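Side-chain contacts in branched-chain phosphotransacylase (Enterococcus faecalis, PDB 1YCO), which probably catalyses the transfer of branched-chain or related acyl groups between coenzyme A and phosphate: residues Thr129-Val134 and Thr174-Asp179; Asn136-Ala141 and Gln180-Val185; Gln16-Ala21 and Leu29-Phe34; Pro249-Ser254 and Phe263-Phe268; Leu191-Ala194 and Ala199-His202. All blocks are in the same frame, centred on the assembly; numbering follows the deposited sequence.

Contact 1: Thr129-Val134 and Thr174-Asp179; sequences TLIEIV and TAHFND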
# COMPACT_ATOMS: atom_id res chain seq x y z
N THR A 129 -19.85 2.04 7.79
CA THR A 129 -18.73 2.94 8.00
C THR A 129 -18.11 3.42 6.68
O THR A 129 -17.80 4.61 6.51
CB THR A 129 -17.66 2.26 8.83
OG1 THR A 129 -18.24 1.81 10.05
CG2 THR A 129 -16.52 3.22 9.12
N LEU A 130 -17.92 2.48 5.76
CA LEU A 130 -17.32 2.81 4.48
C LEU A 130 -18.24 3.80 3.78
O LEU A 130 -17.78 4.77 3.19
CB LEU A 130 -17.15 1.53 3.64
CG LEU A 130 -15.98 1.41 2.64
CD1 LEU A 130 -16.20 2.34 1.49
CD2 LEU A 130 -14.65 1.68 3.33
N ILE A 131 -19.55 3.57 3.89
CA ILE A 131 -20.54 4.47 3.29
C ILE A 131 -20.34 5.90 3.80
O ILE A 131 -20.35 6.85 3.02
CB ILE A 131 -21.99 3.99 3.58
CG1 ILE A 131 -22.30 2.78 2.70
CG2 ILE A 131 -22.99 5.12 3.33
CD1 ILE A 131 -23.67 2.16 2.95
N GLU A 132 -20.13 6.05 5.11
CA GLU A 132 -19.91 7.36 5.70
C GLU A 132 -18.54 7.93 5.30
O GLU A 132 -18.40 9.15 5.18
CB GLU A 132 -20.01 7.30 7.23
CG GLU A 132 -21.44 7.20 7.80
CD GLU A 132 -22.39 8.22 7.19
OE1 GLU A 132 -22.02 9.41 7.10
OE2 GLU A 132 -23.51 7.83 6.80
N ILE A 133 -17.54 7.06 5.13
CA ILE A 133 -16.20 7.49 4.72
C ILE A 133 -16.26 8.13 3.33
O ILE A 133 -15.60 9.13 3.07
CB ILE A 133 -15.20 6.31 4.68
CG1 ILE A 133 -14.92 5.83 6.10
CG2 ILE A 133 -13.90 6.72 4.02
CD1 ILE A 133 -14.17 4.51 6.15
N VAL A 134 -17.07 7.53 2.47
CA VAL A 134 -17.26 8.03 1.12
C VAL A 134 -17.93 9.41 1.21
O VAL A 134 -17.44 10.38 0.65
CB VAL A 134 -18.12 7.05 0.28
CG1 VAL A 134 -18.44 7.65 -1.08
CG2 VAL A 134 -17.37 5.73 0.10
N THR A 174 -21.05 -0.02 -3.59
CA THR A 174 -21.34 0.45 -4.94
C THR A 174 -22.86 0.40 -5.14
O THR A 174 -23.48 1.38 -5.55
CB THR A 174 -20.66 -0.45 -6.01
OG1 THR A 174 -19.24 -0.35 -5.86
CG2 THR A 174 -21.05 -0.01 -7.41
N ALA A 175 -23.46 -0.75 -4.83
CA ALA A 175 -24.90 -0.94 -4.97
C ALA A 175 -25.66 0.15 -4.21
O ALA A 175 -26.66 0.66 -4.69
CB ALA A 175 -25.30 -2.33 -4.44
N HIS A 176 -25.15 0.50 -3.03
CA HIS A 176 -25.77 1.52 -2.20
C HIS A 176 -25.80 2.88 -2.88
O HIS A 176 -26.78 3.62 -2.75
CB HIS A 176 -25.01 1.67 -0.89
CG HIS A 176 -25.50 2.81 -0.05
ND1 HIS A 176 -26.49 2.67 0.90
CD2 HIS A 176 -25.20 4.13 -0.08
CE1 HIS A 176 -26.77 3.85 1.42
NE2 HIS A 176 -26.01 4.76 0.84
N PHE A 177 -24.73 3.22 -3.57
CA PHE A 177 -24.66 4.52 -4.24
C PHE A 177 -25.14 4.52 -5.68
O PHE A 177 -25.13 5.56 -6.33
CB PHE A 177 -23.23 5.07 -4.20
CG PHE A 177 -22.82 5.57 -2.86
CD1 PHE A 177 -22.03 4.79 -2.02
CD2 PHE A 177 -23.22 6.83 -2.44
CE1 PHE A 177 -21.65 5.26 -0.77
CE2 PHE A 177 -22.84 7.32 -1.19
CZ PHE A 177 -22.06 6.53 -0.35
N ASN A 178 -25.58 3.36 -6.17
CA ASN A 178 -26.06 3.29 -7.54
C ASN A 178 -27.29 4.15 -7.78
O ASN A 178 -27.73 4.31 -8.92
CB ASN A 178 -26.36 1.84 -7.94
CG ASN A 178 -26.64 1.69 -9.42
OD1 ASN A 178 -25.84 2.09 -10.27
ND2 ASN A 178 -27.78 1.11 -9.75
N ASP A 179 -27.85 4.73 -6.71
CA ASP A 179 -29.04 5.56 -6.81
C ASP A 179 -28.75 7.04 -7.06
O ASP A 179 -29.12 7.59 -8.10
CB ASP A 179 -29.90 5.42 -5.55
CG ASP A 179 -30.47 4.01 -5.36
OD1 ASP A 179 -31.42 3.86 -4.56
OD2 ASP A 179 -29.96 3.07 -6.01

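Contact 2: Asn136-Ala141 and Gln180-Val185; sequences NAKEVA and QQEATV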
# COMPACT_ATOMS: atom_id res chain seq x y z
N ASN A 136 -18.02 11.61 3.63
CA ASN A 136 -17.07 12.60 4.15
C ASN A 136 -16.10 13.08 3.05
O ASN A 136 -15.92 14.30 2.87
CB ASN A 136 -16.28 12.01 5.34
CG ASN A 136 -17.04 12.08 6.68
OD1 ASN A 136 -18.27 12.26 6.72
ND2 ASN A 136 -16.31 11.92 7.78
N ALA A 137 -15.48 12.14 2.32
CA ALA A 137 -14.54 12.48 1.24
C ALA A 137 -15.26 13.14 0.07
O ALA A 137 -14.70 14.03 -0.58
CB ALA A 137 -13.79 11.23 0.77
N LYS A 138 -16.50 12.73 -0.19
CA LYS A 138 -17.27 13.33 -1.27
C LYS A 138 -17.54 14.79 -0.94
O LYS A 138 -17.51 15.64 -1.83
CB LYS A 138 -18.62 12.63 -1.46
CG LYS A 138 -19.48 13.30 -2.53
CD LYS A 138 -20.98 12.96 -2.43
CE LYS A 138 -21.61 13.61 -1.21
NZ LYS A 138 -23.05 13.25 -0.99
N GLU A 139 -17.80 15.08 0.33
CA GLU A 139 -18.08 16.45 0.74
C GLU A 139 -16.84 17.33 0.66
O GLU A 139 -16.91 18.48 0.24
CB GLU A 139 -18.66 16.47 2.16
CG GLU A 139 -19.93 15.64 2.27
CD GLU A 139 -20.54 15.67 3.66
OE1 GLU A 139 -19.78 15.63 4.66
OE2 GLU A 139 -21.79 15.71 3.76
N VAL A 140 -15.69 16.78 1.05
CA VAL A 140 -14.45 17.53 0.99
C VAL A 140 -14.17 17.94 -0.46
O VAL A 140 -13.84 19.09 -0.72
CB VAL A 140 -13.25 16.70 1.51
CG1 VAL A 140 -11.94 17.43 1.22
CG2 VAL A 140 -13.40 16.46 3.00
N ALA A 141 -14.31 17.00 -1.39
CA ALA A 141 -14.07 17.30 -2.79
C ALA A 141 -15.05 18.36 -3.30
O ALA A 141 -14.66 19.28 -4.01
CB ALA A 141 -14.16 16.03 -3.63
N GLN A 180 -28.09 7.68 -6.10
CA GLN A 180 -27.76 9.11 -6.20
C GLN A 180 -26.99 9.49 -7.47
O GLN A 180 -26.45 8.64 -8.17
CB GLN A 180 -26.99 9.54 -4.95
CG GLN A 180 -25.73 8.76 -4.69
CD GLN A 180 -24.62 9.10 -5.65
OE1 GLN A 180 -24.20 10.26 -5.73
NE2 GLN A 180 -24.15 8.11 -6.40
N GLN A 181 -26.98 10.79 -7.77
CA GLN A 181 -26.28 11.30 -8.96
C GLN A 181 -25.25 12.37 -8.60
O GLN A 181 -24.74 13.07 -9.48
CB GLN A 181 -27.30 11.87 -9.95
CG GLN A 181 -28.16 10.82 -10.68
CD GLN A 181 -27.43 10.11 -11.81
OE1 GLN A 181 -27.04 10.74 -12.81
NE2 GLN A 181 -27.24 8.79 -11.67
N GLU A 182 -24.94 12.50 -7.32
CA GLU A 182 -23.97 13.49 -6.88
C GLU A 182 -22.54 13.08 -7.22
O GLU A 182 -21.67 13.94 -7.40
CB GLU A 182 -24.11 13.72 -5.37
CG GLU A 182 -25.37 14.45 -4.97
CD GLU A 182 -25.45 14.71 -3.49
OE1 GLU A 182 -25.65 13.73 -2.73
OE2 GLU A 182 -25.30 15.89 -3.08
N ALA A 183 -22.29 11.78 -7.30
CA ALA A 183 -20.95 11.30 -7.64
C ALA A 183 -20.98 9.89 -8.22
O ALA A 183 -21.99 9.19 -8.12
CB ALA A 183 -20.05 11.32 -6.40
N THR A 184 -19.88 9.50 -8.83
CA THR A 184 -19.78 8.17 -9.39
C THR A 184 -18.92 7.32 -8.45
O THR A 184 -17.72 7.53 -8.34
CB THR A 184 -19.12 8.19 -10.79
OG1 THR A 184 -19.92 8.99 -11.68
CG2 THR A 184 -19.03 6.78 -11.35
N VAL A 185 -19.56 6.37 -7.77
CA VAL A 185 -18.87 5.47 -6.85
C VAL A 185 -18.85 4.06 -7.45
O VAL A 185 -19.90 3.50 -7.75
CB VAL A 185 -19.60 5.41 -5.48
CG1 VAL A 185 -18.77 4.63 -4.48
CG2 VAL A 185 -19.85 6.82 -4.95

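Contact 3: Gln16-Ala21 and Leu29-Phe34; sequences QLVKKA and LQFIVF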
# COMPACT_ATOMS: atom_id res chain seq x y z
N GLN A 16 9.08 26.77 13.00
CA GLN A 16 9.52 26.73 11.61
C GLN A 16 8.31 26.70 10.67
O GLN A 16 8.35 27.28 9.58
CB GLN A 16 10.40 25.49 11.39
CG GLN A 16 11.63 25.72 10.52
CD GLN A 16 12.30 24.42 10.10
OE1 GLN A 16 12.60 23.56 10.93
NE2 GLN A 16 12.56 24.27 8.79
N LEU A 17 7.24 26.03 11.10
CA LEU A 17 5.99 25.92 10.32
C LEU A 17 5.27 27.26 10.23
O LEU A 17 4.87 27.70 9.15
CB LEU A 17 5.03 24.90 10.96
CG LEU A 17 3.63 24.78 10.35
CD1 LEU A 17 3.75 24.41 8.88
CD2 LEU A 17 2.81 23.72 11.10
N VAL A 18 5.09 27.88 11.39
CA VAL A 18 4.42 29.17 11.46
C VAL A 18 5.13 30.18 10.57
O VAL A 18 4.51 30.82 9.71
CB VAL A 18 4.38 29.67 12.92
CG1 VAL A 18 3.74 31.05 12.98
CG2 VAL A 18 3.60 28.69 13.78
N LYS A 19 6.44 30.30 10.75
CA LYS A 19 7.21 31.24 9.94
C LYS A 19 6.96 30.99 8.46
O LYS A 19 6.63 31.92 7.70
CB LYS A 19 8.71 31.11 10.25
CG LYS A 19 9.08 31.62 11.64
CD LYS A 19 10.58 31.68 11.85
CE LYS A 19 10.91 32.24 13.24
NZ LYS A 19 12.38 32.26 13.55
N LYS A 20 7.10 29.74 8.04
CA LYS A 20 6.88 29.38 6.65
C LYS A 20 5.47 29.77 6.20
O LYS A 20 5.30 30.41 5.17
CB LYS A 20 7.07 27.87 6.46
CG LYS A 20 6.91 27.40 5.02
CD LYS A 20 7.13 25.90 4.90
CE LYS A 20 6.97 25.42 3.46
NZ LYS A 20 7.90 26.10 2.51
N ALA A 21 4.48 29.40 7.00
CA ALA A 21 3.09 29.70 6.69
C ALA A 21 2.81 31.19 6.58
O ALA A 21 2.22 31.64 5.60
CB ALA A 21 2.17 29.08 7.74
N LEU A 29 -3.78 35.37 8.07
CA LEU A 29 -3.56 34.19 8.89
C LEU A 29 -3.14 34.60 10.30
O LEU A 29 -2.47 35.62 10.48
CB LEU A 29 -2.45 33.32 8.31
CG LEU A 29 -2.78 32.06 7.51
CD1 LEU A 29 -1.47 31.35 7.18
CD2 LEU A 29 -3.69 31.16 8.32
N GLN A 30 -3.51 33.80 11.28
CA GLN A 30 -3.16 34.07 12.67
C GLN A 30 -2.96 32.76 13.44
O GLN A 30 -3.68 31.79 13.22
CB GLN A 30 -4.26 34.90 13.33
CG GLN A 30 -4.11 35.05 14.83
CD GLN A 30 -5.12 36.01 15.42
OE1 GLN A 30 -6.34 35.77 15.38
NE2 GLN A 30 -4.63 37.12 15.96
N PHE A 31 -2.00 32.75 14.35
CA PHE A 31 -1.71 31.57 15.15
C PHE A 31 -1.81 31.81 16.65
O PHE A 31 -1.31 32.82 17.16
CB PHE A 31 -0.33 31.01 14.81
CG PHE A 31 -0.20 30.50 13.40
CD1 PHE A 31 0.28 31.31 12.38
CD2 PHE A 31 -0.58 29.19 13.09
CE1 PHE A 31 0.39 30.84 11.07
CE2 PHE A 31 -0.48 28.71 11.78
CZ PHE A 31 0.01 29.54 10.77
N ILE A 32 -2.45 30.89 17.34
CA ILE A 32 -2.62 30.96 18.78
C ILE A 32 -2.13 29.61 19.31
O ILE A 32 -2.78 28.58 19.11
CB ILE A 32 -4.10 31.18 19.14
CG1 ILE A 32 -4.58 32.48 18.50
CG2 ILE A 32 -4.28 31.23 20.65
CD1 ILE A 32 -6.04 32.77 18.71
N VAL A 33 -0.99 29.64 19.97
CA VAL A 33 -0.37 28.43 20.49
C VAL A 33 -0.52 28.23 21.99
O VAL A 33 -0.34 29.17 22.77
CB VAL A 33 1.13 28.42 20.18
CG1 VAL A 33 1.77 27.15 20.72
CG2 VAL A 33 1.36 28.55 18.68
N PHE A 34 -0.84 27.00 22.39
CA PHE A 34 -0.99 26.66 23.80
C PHE A 34 0.06 25.59 24.11
O PHE A 34 0.22 24.64 23.35
CB PHE A 34 -2.37 26.07 24.09
CG PHE A 34 -3.51 26.88 23.55
CD1 PHE A 34 -3.79 26.88 22.19
CD2 PHE A 34 -4.32 27.61 24.40
CE1 PHE A 34 -4.87 27.60 21.68
CE2 PHE A 34 -5.41 28.33 23.91
CZ PHE A 34 -5.68 28.33 22.55

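Contact 4: Pro249-Ser254 and Phe263-Phe268; sequences PVVLTS and FHSLRF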
# COMPACT_ATOMS: atom_id res chain seq x y z
N PRO A 249 -11.47 21.51 10.36
CA PRO A 249 -10.44 20.57 9.90
C PRO A 249 -9.43 20.35 11.02
O PRO A 249 -9.02 21.30 11.68
CB PRO A 249 -9.81 21.32 8.73
CG PRO A 249 -10.96 22.03 8.13
CD PRO A 249 -11.69 22.58 9.36
N VAL A 250 -9.03 19.10 11.23
CA VAL A 250 -8.06 18.85 12.28
C VAL A 250 -6.79 18.30 11.66
O VAL A 250 -6.82 17.28 10.99
CB VAL A 250 -8.60 17.86 13.35
CG1 VAL A 250 -7.63 17.77 14.53
CG2 VAL A 250 -9.97 18.31 13.83
N VAL A 251 -5.68 19.00 11.85
CA VAL A 251 -4.41 18.57 11.29
C VAL A 251 -3.56 17.88 12.37
O VAL A 251 -3.34 18.43 13.45
CB VAL A 251 -3.63 19.78 10.72
CG1 VAL A 251 -2.33 19.32 10.10
CG2 VAL A 251 -4.48 20.53 9.71
N LEU A 252 -3.10 16.67 12.08
CA LEU A 252 -2.28 15.92 13.01
C LEU A 252 -0.82 16.05 12.60
O LEU A 252 -0.45 15.77 11.46
CB LEU A 252 -2.69 14.45 13.01
CG LEU A 252 -4.11 14.17 13.53
CD1 LEU A 252 -4.44 12.68 13.40
CD2 LEU A 252 -4.20 14.61 14.98
N THR A 253 0.01 16.49 13.54
CA THR A 253 1.43 16.67 13.30
C THR A 253 2.25 15.80 14.24
O THR A 253 1.87 15.57 15.39
CB THR A 253 1.81 18.17 13.47
OG1 THR A 253 1.74 18.83 12.21
CG2 THR A 253 3.21 18.33 14.05
N SER A 254 3.39 15.31 13.75
CA SER A 254 4.29 14.49 14.54
C SER A 254 5.65 15.15 14.46
O SER A 254 6.08 15.57 13.39
CB SER A 254 4.38 13.08 13.96
OG SER A 254 5.33 12.29 14.67
N PHE A 263 3.26 21.58 6.50
CA PHE A 263 2.75 22.66 5.66
C PHE A 263 1.69 22.18 4.66
O PHE A 263 0.68 22.86 4.44
CB PHE A 263 3.90 23.35 4.92
CG PHE A 263 3.51 24.62 4.23
CD1 PHE A 263 3.07 25.72 4.96
CD2 PHE A 263 3.54 24.70 2.84
CE1 PHE A 263 2.66 26.89 4.31
CE2 PHE A 263 3.14 25.86 2.18
CZ PHE A 263 2.69 26.96 2.91
N HIS A 264 1.92 21.02 4.06
CA HIS A 264 0.98 20.47 3.10
C HIS A 264 -0.39 20.19 3.73
O HIS A 264 -1.42 20.47 3.13
CB HIS A 264 1.53 19.19 2.46
CG HIS A 264 2.74 19.41 1.61
ND1 HIS A 264 2.93 20.55 0.86
CD2 HIS A 264 3.80 18.60 1.34
CE1 HIS A 264 4.06 20.44 0.17
NE2 HIS A 264 4.60 19.27 0.44
N SER A 265 -0.38 19.63 4.94
CA SER A 265 -1.62 19.32 5.65
C SER A 265 -2.31 20.63 6.03
O SER A 265 -3.53 20.80 5.85
CB SER A 265 -1.35 18.49 6.91
OG SER A 265 -0.90 17.19 6.55
N LEU A 266 -1.52 21.57 6.54
CA LEU A 266 -2.05 22.87 6.91
C LEU A 266 -2.67 23.54 5.67
O LEU A 266 -3.73 24.16 5.74
CB LEU A 266 -0.94 23.74 7.49
CG LEU A 266 -1.29 25.21 7.74
CD1 LEU A 266 -2.62 25.34 8.47
CD2 LEU A 266 -0.16 25.84 8.54
N ARG A 267 -2.00 23.37 4.54
CA ARG A 267 -2.45 23.94 3.27
C ARG A 267 -3.77 23.30 2.85
O ARG A 267 -4.65 23.94 2.29
CB ARG A 267 -1.39 23.70 2.19
CG ARG A 267 -1.55 24.50 0.90
CD ARG A 267 -1.09 25.94 1.09
NE ARG A 267 -0.65 26.55 -0.16
CZ ARG A 267 0.50 26.29 -0.77
NH1 ARG A 267 1.35 25.41 -0.25
NH2 ARG A 267 0.82 26.91 -1.91
N PHE A 268 -3.87 22.00 3.12
CA PHE A 268 -5.06 21.25 2.78
C PHE A 268 -6.23 21.73 3.64
O PHE A 268 -7.34 21.92 3.15
CB PHE A 268 -4.77 19.77 2.96
CG PHE A 268 -5.89 18.86 2.55
CD1 PHE A 268 -6.70 19.18 1.48
CD2 PHE A 268 -6.11 17.67 3.23
CE1 PHE A 268 -7.73 18.32 1.09
CE2 PHE A 268 -7.13 16.81 2.85
CZ PHE A 268 -7.95 17.13 1.78

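Contact 5: Leu191-Ala194 and Ala199-His202; sequences LDLA and AVAH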
# COMPACT_ATOMS: atom_id res chain seq x y z
N LEU A 191 -5.80 -0.48 -7.97
CA LEU A 191 -5.10 0.81 -7.97
C LEU A 191 -4.71 1.31 -9.36
O LEU A 191 -4.92 2.47 -9.69
CB LEU A 191 -3.84 0.71 -7.08
CG LEU A 191 -2.97 1.96 -6.90
CD1 LEU A 191 -3.69 2.96 -6.01
CD2 LEU A 191 -1.62 1.59 -6.28
N ASP A 192 -4.12 0.45 -10.18
CA ASP A 192 -3.72 0.89 -11.52
C ASP A 192 -4.94 1.26 -12.38
O ASP A 192 -4.94 2.29 -13.05
CB ASP A 192 -2.89 -0.19 -12.22
CG ASP A 192 -3.57 -1.52 -12.20
OD1 ASP A 192 -4.61 -1.62 -11.51
OD2 ASP A 192 -3.07 -2.47 -12.84
N LEU A 193 -5.97 0.42 -12.37
CA LEU A 193 -7.17 0.73 -13.15
C LEU A 193 -7.88 1.99 -12.62
O LEU A 193 -8.65 2.64 -13.33
CB LEU A 193 -8.15 -0.45 -13.17
CG LEU A 193 -7.66 -1.65 -14.01
CD1 LEU A 193 -8.53 -2.87 -13.78
CD2 LEU A 193 -7.65 -1.26 -15.48
N ALA A 194 -7.58 2.35 -11.38
CA ALA A 194 -8.19 3.52 -10.78
C ALA A 194 -7.44 4.84 -11.07
O ALA A 194 -8.06 5.90 -11.22
CB ALA A 194 -8.32 3.33 -9.28
N ALA A 199 -2.84 2.09 -18.00
CA ALA A 199 -3.09 0.72 -17.54
C ALA A 199 -4.48 0.26 -17.98
O ALA A 199 -4.70 -0.91 -18.30
CB ALA A 199 -2.96 0.64 -16.02
N VAL A 200 -5.43 1.20 -17.97
CA VAL A 200 -6.81 0.94 -18.39
C VAL A 200 -6.83 0.51 -19.87
O VAL A 200 -7.48 -0.46 -20.25
CB VAL A 200 -7.69 2.21 -18.22
CG1 VAL A 200 -9.02 2.03 -18.95
CG2 VAL A 200 -7.92 2.49 -16.74
N ALA A 201 -6.09 1.27 -20.68
CA ALA A 201 -5.98 1.00 -22.11
C ALA A 201 -5.23 -0.30 -22.30
O ALA A 201 -5.63 -1.16 -23.10
CB ALA A 201 -5.25 2.15 -22.80
N HIS A 202 -4.15 -0.46 -21.55
CA HIS A 202 -3.31 -1.65 -21.62
C HIS A 202 -4.14 -2.90 -21.41
O HIS A 202 -3.91 -3.91 -22.06
CB HIS A 202 -2.20 -1.55 -20.56
CG HIS A 202 -1.19 -2.66 -20.63
ND1 HIS A 202 -0.19 -2.80 -19.69
CD2 HIS A 202 -1.03 -3.67 -21.51
CE1 HIS A 202 0.55 -3.85 -20.00
NE2 HIS A 202 0.06 -4.40 -21.09

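Contact 1: Thr129-Val134 and Thr174-Asp179
This is a helix-to-helix contact at the rim of an alpha/beta sheet; F177 and V134 form its buried floor, and the H176 imidazole its exposed rim. From helix 127-143 come I131 and V134, one turn apart; helix 165-177 supplies H176 and F177. The delta methyl of I131 lies over one face of the H176 imidazole, a CH-pi contact with CD1 3.6 Å from the ring centroid and 16° off the normal. The extended end of I131 (chi2 177°) carries CD1 out that far, and its other branch, CG2, drops back to 4.0 Å from F177 CZ.

F177 points its CZ corner at the other helix. This atom lies 3.8 Å from I131 O, which sits at the ring edge, and 3.9 Å from V134 CG1, which approaches obliquely. The two rings also brace each other: H176 CD2 stands 3.7 Å above the plane of the F177 ring, over its centre, so the imidazole turns an edge to the phenyl face. Burial thus deepens toward the sheet.

Below them lie strands 150-154 and 184-189. V134 rests on I151, L130 and T174 both meet L153, and F177 packs on V185, so the two helices lie side by side over neighbouring parallel strands, with helix 165-177 forming the beta-alpha-beta crossover between them.

Contact 2: Asn136-Ala141 and Gln180-Val185
K138 and E182 form the charged part of this contact, a salt bridge of 3.2 Å between NZ and OE1. The lysine sets out with CG anti to its backbone N and then bends at chi3 (70°), which swings the ammonium toward the glutamate. It meets OE1 from well above the carboxylate plane, 60° out of it, and the two side chains run roughly at right angles. E135 offers NZ a second, weak and long ion pair.

Neutral hydrogen bonds shape the other partner. The Q180 amide folds back over its own loop: OE1 accepts A183 N at 2.9 Å, on a lone pair in the carbonyl plane, and more weakly E182 N, while NE2 donates to A183 O at 3.0 Å and also to F177 O. Residues 180-183 make up the connection from helix 165-177 into strand 184-189, outermost of its sheet within this chain. This is the second half of a beta-alpha-beta crossover, and the brace fixes the backbone from which E182 reaches helix 127-143.

Apolar packing is slight across the two segments. The aliphatic stem of K138 lies beside A183, with CG 4.4 Å from CB, and both residues rest on I151 of the adjoining strand 150-154.

Contact 3: Gln16-Ala21 and Leu29-Phe34
A21, which meets both L29 and F31, is held by the shortest polar bond of the contact, from its backbone N to L17 O at 2.8 Å. That bond belongs to helix 12-24 itself; none crosses to the strand, and the contact is left to hydrocarbon surfaces. The helix lies over strand 29-35 with the short axes 10.0 Å apart and nearly antiparallel (165°), as expected where a helix returns the chain between parallel strands. Strand 2-7, helix 12-24 and strand 29-35 together make such a beta-alpha-beta unit.

The ring of F31 carries the contact. V18 runs alongside it, pointing the contrary way, and uses both branches. With CG1 anti to the backbone N (chi1 177°), that methyl comes within 3.5 Å of F31 CD1, leaving CG2 to lie over one face in a CH-pi contact, 4.3 Å from the centroid and 13° off the normal. One turn later in the helix, A21 CB reaches F31 CZ at 3.7 Å, obliquely to the ring. A21 is flanked in turn by L29, whose CD1 lies 4.3 Å from A21 CB and close to A21 O. W46 covers V18 and F31 from the loop before the next strand, and L29 also touches M270 of helix 259-274.

The charged end of K20 lies on another side of the helix, where it pairs with E24 and E260 and makes a cation-pi contact with F263. The helix is therefore seated on the strand by the fit of methyls to an aromatic ring, without directional bonds.

Contact 4: Pro249-Ser254 and Phe263-Phe268
V251 and S265 pack closely: the valine methyl CG1 lies 3.4 Å from S265 CB, and the two CA atoms are only 6.3 Å apart. The small serine probably allows helix 259-274 to come this close. V251 CG1 stands anti to its backbone N (chi1 -178°), directed at the serine carbon, and CG2 takes up a place 4.0 Å from S265 O. The hydroxyl plays no part in this touch; S265 OG instead hydrogen-bonds to G241 N of strand 238-244, which gives this buried hydroxyl a partner.

Strand 250-252 is the outermost strand, within this chain, of the five-stranded parallel sheet, whose 3-2-1-4-5 strand order resembles a Rossmann-type sheet. V251 shares backbone hydrogen bonds with L73 and K75 of strand 72-75, while V250 bonds to I243, a link to strand 238-244 of the second sheet. Helix 259-274 packs against this junction, with F268 touching T242.

Away from the V251-S265 pair the fit slackens quickly. L266 approaches V251 mainly through its backbone N, 4.3 Å from CG1, and its side chain packs on A21 of helix 12-24. L252 points away from the helix and touches I243 and K75. R267, on the outer side of the helix, is exposed.

Contact 5: Leu191-Ala194 and Ala199-His202
The carboxylate of D192, whose CB meets A199, is approached from above its plane: L193 N bonds to OD1 at 2.6 Å from a position 48° out of that plane. It belongs to the first of two consecutive short helices, 191-195 and 197-202, folded against each other across a tight turn. S190 OG holds the same oxygen, and OD2 has a long, weak ion pair with K229 of the second subunit. A chi1 of 52° tucks CG of D192 between the two backbone arms, from where OD1 reaches the N-H of L193.

S196, in the turn between the helices, bonds through OG to A199 N. A199 CB meets D192 CB at 3.9 Å; the backbones come closest at L193 and V200, whose CA atoms are 5.3 Å apart.

Beyond the alanine, L193 lies obliquely across V200. Its CD2 touches V200 CA at 3.7 Å and V200 CG2 at 4.0 Å; the L193 side chain also touches E158 and Y205, while V200 leans on M210. The backbone joins in as well, with methyl CG2 of V200 lying 3.5 Å from L193 O.

In the fold
The contacts trace two alpha/beta halves of one chain, an arrangement consistent with the two-domain fold of this phosphotransacylase family. Contacts 1 and 2 share helix 127-143, with centres 9 Å apart, and join where T174 CG2 meets V185 O at 3.7 Å. On the other half, contacts 3 and 4 reach the same parallel sheet, their centres 12 Å apart, and touch through A21 CA and F263 CE1 at 3.7 Å. V140 CG1 and F268 CZ, 4.0 Å apart, connect contact 2 with contact 4. Contact 5 lies about 41 Å from contact 3, centre to centre. It borders the second subunit, and the A199 side chain is about 6 Å from a bound phosphate, probably from the crystallisation liquor.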